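Local atomic coordinates of oxidase/hydroxylase (Streptomyces hygroscopicus subsp. hygroscopicus, PDB entry 4XC9), a protein that probably acts as a 2-oxoglutarate-dependent dioxygenase of the phytanoyl-CoA dioxygenase family, binding iron(II) together with 2-oxoglutarate or succinate. Residues Pro148-Phe153 with Arg209-Glu214. Residues are numbered along the deposited sequence; the frame is centred on the assembly and turned at random.
Sequences PEDGSF and RRKLTE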
# COMPACT_ATOMS: atom_id res chain seq x y z
N PRO B 148 -25.61 -6.19 24.33
CA PRO B 148 -25.61 -4.83 23.79
C PRO B 148 -26.15 -3.80 24.77
O PRO B 148 -25.51 -2.78 25.00
CB PRO B 148 -26.52 -4.96 22.57
CG PRO B 148 -26.30 -6.36 22.10
CD PRO B 148 -26.15 -7.17 23.37
N GLU B 149 -27.32 -4.06 25.34
CA GLU B 149 -27.97 -3.09 26.21
C GLU B 149 -27.17 -2.85 27.49
O GLU B 149 -27.42 -1.89 28.21
CB GLU B 149 -29.40 -3.54 26.55
CG GLU B 149 -29.52 -4.78 27.43
CD GLU B 149 -29.44 -6.08 26.64
OE1 GLU B 149 -29.00 -6.06 25.45
OE2 GLU B 149 -29.84 -7.13 27.20
N ASP B 150 -26.18 -3.70 27.77
CA ASP B 150 -25.32 -3.45 28.92
C ASP B 150 -24.19 -2.44 28.60
O ASP B 150 -23.32 -2.17 29.44
CB ASP B 150 -24.72 -4.75 29.44
CG ASP B 150 -24.67 -4.79 30.95
OD1 ASP B 150 -23.65 -4.36 31.53
OD2 ASP B 150 -25.66 -5.22 31.56
N GLY B 151 -24.24 -1.86 27.41
CA GLY B 151 -23.26 -0.86 27.00
C GLY B 151 -21.98 -1.44 26.43
O GLY B 151 -20.89 -1.02 26.80
N SER B 152 -22.09 -2.40 25.51
CA SER B 152 -20.92 -3.10 24.99
C SER B 152 -20.16 -2.32 23.91
O SER B 152 -20.77 -1.63 23.08
CB SER B 152 -21.31 -4.49 24.43
OG SER B 152 -22.22 -4.41 23.34
N PHE B 153 -18.83 -2.42 23.95
CA PHE B 153 -17.97 -2.04 22.83
C PHE B 153 -18.59 -2.53 21.52
O PHE B 153 -19.00 -3.68 21.42
CB PHE B 153 -16.56 -2.63 23.01
CG PHE B 153 -15.56 -2.24 21.93
CD1 PHE B 153 -14.89 -1.04 21.99
CD2 PHE B 153 -15.28 -3.10 20.89
CE1 PHE B 153 -13.97 -0.70 21.01
CE2 PHE B 153 -14.35 -2.75 19.90
CZ PHE B 153 -13.71 -1.56 19.96
N ARG B 209 -22.54 0.92 22.76
CA ARG B 209 -24.00 0.87 22.83
C ARG B 209 -24.56 1.65 24.02
O ARG B 209 -23.88 1.87 25.03
CB ARG B 209 -24.49 -0.57 22.92
CG ARG B 209 -24.08 -1.40 21.79
CD ARG B 209 -24.93 -1.17 20.58
NE ARG B 209 -24.68 -2.25 19.64
CZ ARG B 209 -25.24 -2.36 18.45
NH1 ARG B 209 -26.10 -1.44 18.03
NH2 ARG B 209 -24.93 -3.40 17.69
N ARG B 210 -25.82 2.04 23.90
CA ARG B 210 -26.50 2.75 24.96
C ARG B 210 -26.82 1.80 26.12
O ARG B 210 -27.63 0.89 25.97
CB ARG B 210 -27.76 3.41 24.41
CG ARG B 210 -28.32 4.53 25.27
CD ARG B 210 -29.47 5.19 24.54
NE ARG B 210 -29.00 5.88 23.34
CZ ARG B 210 -28.53 7.12 23.35
NH1 ARG B 210 -28.49 7.79 24.50
NH2 ARG B 210 -28.11 7.68 22.23
N LYS B 211 -26.15 1.98 27.25
CA LYS B 211 -26.39 1.13 28.42
C LYS B 211 -27.77 1.36 29.02
O LYS B 211 -28.10 2.46 29.44
CB LYS B 211 -25.32 1.38 29.47
CG LYS B 211 -25.45 0.55 30.73
CD LYS B 211 -24.28 0.84 31.64
CE LYS B 211 -24.54 0.37 33.05
NZ LYS B 211 -24.89 -1.08 33.13
N LEU B 212 -28.57 0.29 29.06
CA LEU B 212 -29.94 0.36 29.56
C LEU B 212 -30.03 -0.25 30.95
O LEU B 212 -31.00 -0.03 31.67
CB LEU B 212 -30.89 -0.35 28.61
CG LEU B 212 -30.82 0.10 27.16
CD1 LEU B 212 -31.86 -0.59 26.31
CD2 LEU B 212 -30.96 1.61 27.10
N THR B 213 -29.02 -1.01 31.32
CA THR B 213 -29.03 -1.77 32.55
C THR B 213 -28.47 -1.00 33.75
O THR B 213 -27.66 -0.09 33.60
CB THR B 213 -28.23 -3.05 32.37
OG1 THR B 213 -26.83 -2.74 32.31
CG2 THR B 213 -28.65 -3.73 31.09
N GLU B 214 -28.88 -1.40 34.95
CA GLU B 214 -28.37 -0.81 36.17
C GLU B 214 -26.95 -1.29 36.46
O GLU B 214 -26.44 -2.20 35.81
CB GLU B 214 -29.28 -1.14 37.36
CG GLU B 214 -30.73 -0.71 37.18
CD GLU B 214 -30.92 0.78 37.40
OE1 GLU B 214 -29.97 1.42 37.92
OE2 GLU B 214 -32.00 1.31 37.06
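Two backbone hydrogen bonds fasten Pro148-Phe153 to Arg209-Glu214: Arg209 N gives to Ser152 O at 3.1 Å, and Leu212 N to Glu149 O at 2.6 Å. The latter is nearly straight, 170° at the hydrogen. The former continues the pairing of strands 153-156 and 206-208 into their loops, within the cupin-type double-stranded beta-helix expected for this family. Between them Gly151 CA makes a CA-H...O contact with Arg209 O; positive phi (85°) and the closeness of Lys211 CB both favour glycine.

Among side chains, Thr213 OG1 donates weakly to Asp150 OD2 (2.8 Å), the two side chains crossing at about a right angle. Lys211 runs beside Asp150, extended up to a bend at chi4 (56°) that turns NZ back to Thr213 OG1 (2.7 Å) and Thr213 O; Asp150 OD1 is a long ionic partner of NZ at 3.9 Å. With an alanine in place of Lys211, Thr213 OG1 and Thr213 O would probably lose their shared ammonium donor, and Asp150 a nearby positive charge.

Carbon contacts add Leu212 CD1 against Glu149 CB (3.8 Å) and Glu149 CG on Thr213 CG2 (3.9 Å). Arg209 CB lies against Pro148 O (3.2 Å), while its guanidinium engages Asp189 and Val180 O.

Asp150 OD1 also pairs with Arg217, which binds succinate and 2-oxoglutarate, so this polar cluster is consistent with a second shell positioning that arginine.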